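Local coordinates for methylaspartate ammonia-lyase (Citrobacter amalonaticus, PDB 1KKO), which catalyses the reversible, magnesium-dependent anti elimination of ammonia from (2S,3S)-3-methyl-L-aspartate to give mesaconate, at residues 77-81 with 307-311; 15-20 with 71-77. One frame throughout, in Å; residues are numbered along the deposited sequence.

Overall arrangement
Both contacts involve the loop between strand 64-69 and helix 86-101, in the N-terminal domain over the TIM barrel of this enolase-superfamily enzyme. Contact 2 ties residues 71-77 to the end of strand 3-18 within that domain; contact 1 carries the overlapping residues 77-81 across to the barrel loop 307-311. Their centres lie 11 Å apart and they share Ala77. They touch: Arg80 CD packs on Val72 CG2 at 3.3 Å, and Asp81 O approaches Gly76 N at 2.9 Å, probably as a hydrogen bond. The active site adjoins both: the side chains of Val72 and Arg80 each come within about 4 Å, nearest atoms, of that of Lys331, the proton acceptor, and contact 1 includes the magnesium ligand Asp307.

Contact 1. Residues 77-81 with 307-311; sequences AGGRD and DEWCN
Two tight turns face each other. Residues 77-80 form a type I' beta turn, closed by Arg80 N to Ala77 O (3.0 Å), with Gly78 (phi/psi 58/33) and Gly79 (87/1) at its corners; residues 307-310 form a type II turn, closed by Cys310 N to Asp307 O (3.0 Å), with Glu308 at -54/134 and Trp309 at 75/4. CA atoms of Gly78 and Trp309 are 5.7 Å apart, those of Arg80 and Asn311 7.1 Å. Trp309 CB points away from residues 77-81, but chi1 m and chi2 105° bring the indole back so one ring face covers Gly78, whose CA makes a CH-pi contact 3.9 Å from the six-membered ring's centroid; NE1 is hydrogen-bonded to Asp277. Asn311 (chi1 m) points its CB toward the turn and donates from ND2 to Gly78 O (2.8 Å). Here a loop of the N-terminal domain meets the barrel loop following strand 303-306, beside the magnesium site at the C-terminal end of the barrel strands. Water 1 bridges Gly78 O (2.7 Å), Trp309 N (2.8 Å) and Asn311 OD1 (2.8 Å). Arg80 CB points sideways, and the extended side chain (chi1-chi3 m, t, t) brings the guanidinium near metal ligand Asp307; NH1 stops 4.1 Å from Asp307 OD1, beyond a salt bridge, and water 3 links NH1 (2.8 Å) to Asp307 OD2 (3.3 Å). Instead, NE makes a salt bridge to Asp334.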
loop_
_atom_site.group_PDB
_atom_site.type_symbol
_atom_site.label_atom_id
_atom_site.label_comp_id
_atom_site.label_asym_id
_atom_site.label_seq_id
_atom_site.Cartn_x
_atom_site.Cartn_y
_atom_site.Cartn_z
ATOM N N ALA A 77 10.562 19.090 -10.870
ATOM C CA ALA A 77 9.708 20.273 -10.908
ATOM C C ALA A 77 9.950 21.132 -9.672
ATOM O O ALA A 77 10.344 20.625 -8.626
ATOM C CB ALA A 77 8.225 19.863 -10.960
ATOM N N GLY A 78 9.724 22.435 -9.793
ATOM C CA GLY A 78 9.730 23.311 -8.633
ATOM C C GLY A 78 10.992 23.355 -7.801
ATOM O O GLY A 78 10.926 23.532 -6.588
ATOM N N GLY A 79 12.139 23.186 -8.443
ATOM C CA GLY A 79 13.415 23.241 -7.760
ATOM C C GLY A 79 13.871 21.926 -7.167
ATOM O O GLY A 79 14.946 21.859 -6.582
ATOM N N ARG A 80 13.072 20.878 -7.346
ATOM C CA ARG A 80 13.402 19.573 -6.784
ATOM C C ARG A 80 14.480 18.866 -7.585
ATOM O O ARG A 80 14.753 19.191 -8.737
ATOM C CB ARG A 80 12.183 18.674 -6.754
ATOM C CG ARG A 80 11.100 19.129 -5.874
ATOM C CD ARG A 80 9.916 18.204 -5.943
ATOM N NE ARG A 80 8.873 18.739 -5.102
ATOM C CZ ARG A 80 7.736 19.256 -5.532
ATOM N NH1 ARG A 80 6.887 19.763 -4.654
ATOM N NH2 ARG A 80 7.423 19.239 -6.829
ATOM N N ASP A 81 15.078 17.862 -6.961
ATOM C CA ASP A 81 16.061 17.053 -7.638
ATOM C C ASP A 81 15.359 16.247 -8.733
ATOM O O ASP A 81 14.145 16.104 -8.726
ATOM C CB ASP A 81 16.739 16.140 -6.638
ATOM C CG ASP A 81 17.792 16.844 -5.813
ATOM O OD1 ASP A 81 17.906 18.092 -5.849
ATOM O OD2 ASP A 81 18.555 16.206 -5.071
ATOM N N ASP A 307 3.503 25.079 -0.410
ATOM C CA ASP A 307 3.995 23.807 -0.924
ATOM C C ASP A 307 5.056 24.086 -1.988
ATOM O O ASP A 307 6.250 23.929 -1.733
ATOM C CB ASP A 307 2.824 23.000 -1.468
ATOM C CG ASP A 307 3.240 21.700 -2.093
ATOM O OD1 ASP A 307 4.322 21.166 -1.776
ATOM O OD2 ASP A 307 2.510 21.126 -2.926
ATOM N N GLU A 308 4.622 24.520 -3.169
ATOM C CA GLU A 308 5.551 24.837 -4.250
ATOM C C GLU A 308 6.611 25.843 -3.785
ATOM O O GLU A 308 6.294 26.852 -3.158
ATOM C CB GLU A 308 4.808 25.429 -5.454
ATOM C CG GLU A 308 3.657 24.608 -6.025
ATOM C CD GLU A 308 2.296 24.914 -5.404
ATOM O OE1 GLU A 308 2.232 25.395 -4.246
ATOM O OE2 GLU A 308 1.273 24.664 -6.088
ATOM N N TRP A 309 7.861 25.549 -4.128
ATOM C CA TRP A 309 9.039 26.374 -3.842
ATOM C C TRP A 309 9.472 26.316 -2.384
ATOM O O TRP A 309 10.422 26.999 -2.000
ATOM C CB TRP A 309 8.858 27.818 -4.328
ATOM C CG TRP A 309 8.542 27.802 -5.788
ATOM C CD1 TRP A 309 7.333 28.024 -6.358
ATOM C CD2 TRP A 309 9.425 27.436 -6.852
ATOM N NE1 TRP A 309 7.412 27.864 -7.721
ATOM C CE2 TRP A 309 8.691 27.502 -8.048
ATOM C CE3 TRP A 309 10.772 27.092 -6.916
ATOM C CZ2 TRP A 309 9.252 27.209 -9.286
ATOM C CZ3 TRP A 309 11.331 26.815 -8.155
ATOM C CH2 TRP A 309 10.569 26.878 -9.314
ATOM N N CYS A 310 8.803 25.477 -1.586
ATOM C CA CYS A 310 9.152 25.288 -0.184
ATOM C C CYS A 310 9.617 23.845 -0.056
ATOM O O CYS A 310 8.852 22.974 0.327
ATOM C CB CYS A 310 7.947 25.575 0.693
ATOM S SG CYS A 310 8.354 25.582 2.440
ATOM N N ASN A 311 10.882 23.604 -0.396
ATOM C CA ASN A 311 11.412 22.244 -0.505
ATOM C C ASN A 311 12.318 21.802 0.627
ATOM O O ASN A 311 12.085 20.757 1.245
ATOM C CB ASN A 311 12.205 22.096 -1.812
ATOM C CG ASN A 311 11.391 22.401 -3.030
ATOM O OD1 ASN A 311 10.224 22.009 -3.141
ATOM N ND2 ASN A 311 12.012 23.080 -3.993
HETATM O O HOH W 1 8.661 23.043 -5.186
HETATM O O HOH W 2 8.547 20.180 -1.976
HETATM O O HOH W 3 4.521 20.963 -5.511
#

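Contact 2. Residues 15-20 with 71-77; sequences FYFDDQ and AVQYSGA
Gln73, Gln20 and Tyr74 bury the most surface here. The end of strand 3-18 passes residues 71-77, an irregular loop closing with a type II beta turn from Tyr74 to Ala77. CA atoms of Phe17 and Gln73 are 4.5 Å apart; Asp18 N donates to Gln73 O (2.9 Å), which Phe17 CA approaches at 3.4 Å. Gln73 (phi/psi -53/-53, chi1 and chi2 t) runs its extended side chain past Tyr16 O (CG to O 3.4 Å) to the Phe15 ring edge and the carboxylate of Asp18, itself salt-bridged to Arg47. Tyr74 (-91/61, chi1 m), centre of an inverse gamma turn, offers a ring face to Gln20 (chi1 and chi2 t), whose CG makes a CH-pi contact 4.2 Å from the centroid. Water 4 joins Tyr74 OH and Asp18 OD2 (2.8 Å each). The end of Gln73 reaches a bound sulfate, probably from the crystallisation liquor, and Cys361, which probably helps bind substrate, consistent with the enolase-superfamily arrangement in which N-terminal-domain loops cap the barrel's active site.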
loop_
_atom_site.group_PDB
_atom_site.type_symbol
_atom_site.label_atom_id
_atom_site.label_comp_id
_atom_site.label_asym_id
_atom_site.label_seq_id
_atom_site.Cartn_x
_atom_site.Cartn_y
_atom_site.Cartn_z
ATOM N N PHE A 15 4.004 4.867 -6.845
ATOM C CA PHE A 15 3.285 5.541 -7.900
ATOM C C PHE A 15 4.165 5.657 -9.141
ATOM O O PHE A 15 4.784 4.670 -9.548
ATOM C CB PHE A 15 2.577 6.839 -7.442
ATOM C CG PHE A 15 1.357 7.152 -8.277
ATOM C CD1 PHE A 15 0.309 6.239 -8.339
ATOM C CD2 PHE A 15 1.282 8.297 -9.037
ATOM C CE1 PHE A 15 -0.762 6.457 -9.145
ATOM C CE2 PHE A 15 0.171 8.530 -9.839
ATOM C CZ PHE A 15 -0.839 7.611 -9.889
ATOM N N TYR A 16 4.185 6.841 -9.737
ATOM C CA TYR A 16 4.840 7.125 -11.007
ATOM C C TYR A 16 5.577 8.441 -10.902
ATOM O O TYR A 16 5.229 9.305 -10.096
ATOM C CB TYR A 16 3.771 7.195 -12.149
ATOM C CG TYR A 16 3.138 5.849 -12.248
ATOM C CD1 TYR A 16 2.147 5.477 -11.365
ATOM C CD2 TYR A 16 3.637 4.888 -13.114
ATOM C CE1 TYR A 16 1.665 4.195 -11.353
ATOM C CE2 TYR A 16 3.165 3.609 -13.101
ATOM C CZ TYR A 16 2.191 3.259 -12.205
ATOM O OH TYR A 16 1.731 1.975 -12.141
ATOM N N PHE A 17 6.626 8.573 -11.698
ATOM C CA PHE A 17 7.250 9.863 -11.950
ATOM C C PHE A 17 6.509 10.469 -13.130
ATOM O O PHE A 17 6.448 9.852 -14.197
ATOM C CB PHE A 17 8.718 9.706 -12.328
ATOM C CG PHE A 17 9.596 9.224 -11.210
ATOM C CD1 PHE A 17 9.729 9.972 -10.060
ATOM C CD2 PHE A 17 10.299 8.040 -11.321
ATOM C CE1 PHE A 17 10.541 9.533 -9.038
ATOM C CE2 PHE A 17 11.120 7.627 -10.296
ATOM C CZ PHE A 17 11.223 8.366 -9.159
ATOM N N ASP A 18 5.957 11.661 -12.928
ATOM C CA ASP A 18 5.216 12.361 -13.967
ATOM C C ASP A 18 5.913 13.664 -14.301
ATOM O O ASP A 18 6.358 14.395 -13.412
ATOM C CB ASP A 18 3.821 12.703 -13.480
ATOM C CG ASP A 18 2.869 11.537 -13.504
ATOM O OD1 ASP A 18 3.187 10.489 -14.105
ATOM O OD2 ASP A 18 1.767 11.621 -12.922
ATOM N N ASP A 19 5.989 13.943 -15.594
ATOM C CA ASP A 19 6.562 15.187 -16.081
ATOM C C ASP A 19 5.459 16.242 -15.957
ATOM O O ASP A 19 4.617 16.387 -16.844
ATOM C CB ASP A 19 7.018 14.976 -17.515
ATOM C CG ASP A 19 7.686 16.179 -18.100
ATOM O OD1 ASP A 19 7.444 17.297 -17.609
ATOM O OD2 ASP A 19 8.455 16.049 -19.068
ATOM N N GLN A 20 5.436 16.940 -14.822
ATOM C CA GLN A 20 4.377 17.888 -14.504
ATOM C C GLN A 20 4.277 18.976 -15.557
ATOM O O GLN A 20 3.177 19.402 -15.904
ATOM C CB GLN A 20 4.611 18.537 -13.141
ATOM C CG GLN A 20 3.402 19.252 -12.613
ATOM C CD GLN A 20 3.641 19.856 -11.257
ATOM O OE1 GLN A 20 4.778 19.953 -10.813
ATOM N NE2 GLN A 20 2.572 20.271 -10.598
ATOM N N ALA A 71 11.701 9.406 -4.369
ATOM C CA ALA A 71 11.547 10.782 -4.794
ATOM C C ALA A 71 10.095 11.055 -5.150
ATOM O O ALA A 71 9.323 10.131 -5.441
ATOM C CB ALA A 71 12.434 11.057 -5.962
ATOM N N VAL A 72 9.728 12.331 -5.173
ATOM C CA VAL A 72 8.338 12.685 -5.399
ATOM C C VAL A 72 7.864 12.431 -6.823
ATOM O O VAL A 72 8.651 12.323 -7.760
ATOM C CB VAL A 72 8.042 14.155 -5.005
ATOM C CG1 VAL A 72 8.479 14.430 -3.567
ATOM C CG2 VAL A 72 8.690 15.109 -5.948
ATOM N N GLN A 73 6.552 12.341 -6.960
ATOM C CA GLN A 73 5.913 12.127 -8.247
ATOM C C GLN A 73 6.374 13.161 -9.267
ATOM O O GLN A 73 6.806 12.820 -10.361
ATOM C CB GLN A 73 4.394 12.206 -8.070
ATOM C CG GLN A 73 3.591 12.148 -9.387
ATOM C CD GLN A 73 2.074 12.144 -9.184
ATOM O OE1 GLN A 73 1.318 11.876 -10.129
ATOM N NE2 GLN A 73 1.627 12.435 -7.984
ATOM N N TYR A 74 6.269 14.433 -8.904
ATOM C CA TYR A 74 6.636 15.509 -9.817
ATOM C C TYR A 74 8.109 15.880 -9.618
ATOM O O TYR A 74 8.453 17.018 -9.283
ATOM C CB TYR A 74 5.680 16.697 -9.635
ATOM C CG TYR A 74 4.218 16.328 -9.871
ATOM C CD1 TYR A 74 3.815 15.743 -11.061
ATOM C CD2 TYR A 74 3.261 16.523 -8.890
ATOM C CE1 TYR A 74 2.480 15.402 -11.278
ATOM C CE2 TYR A 74 1.944 16.172 -9.095
ATOM C CZ TYR A 74 1.554 15.615 -10.286
ATOM O OH TYR A 74 0.226 15.257 -10.470
ATOM N N SER A 75 8.983 14.912 -9.862
ATOM C CA SER A 75 10.416 15.101 -9.716
ATOM C C SER A 75 10.937 16.040 -10.799
ATOM O O SER A 75 10.412 16.091 -11.915
ATOM C CB SER A 75 11.154 13.762 -9.784
ATOM O OG SER A 75 11.108 13.066 -8.546
ATOM N N GLY A 76 11.968 16.809 -10.468
ATOM C CA GLY A 76 12.530 17.743 -11.415
ATOM C C GLY A 76 11.703 19.007 -11.552
ATOM O O GLY A 76 12.111 19.904 -12.285
ATOM N N ALA A 77 10.562 19.090 -10.870
ATOM C CA ALA A 77 9.708 20.273 -10.908
ATOM C C ALA A 77 9.950 21.132 -9.672
ATOM O O ALA A 77 10.344 20.625 -8.626
ATOM C CB ALA A 77 8.225 19.863 -10.960
HETATM O O HOH W 4 0.005 13.731 -12.776
HETATM O O HOH W 5 7.865 16.606 -12.898
#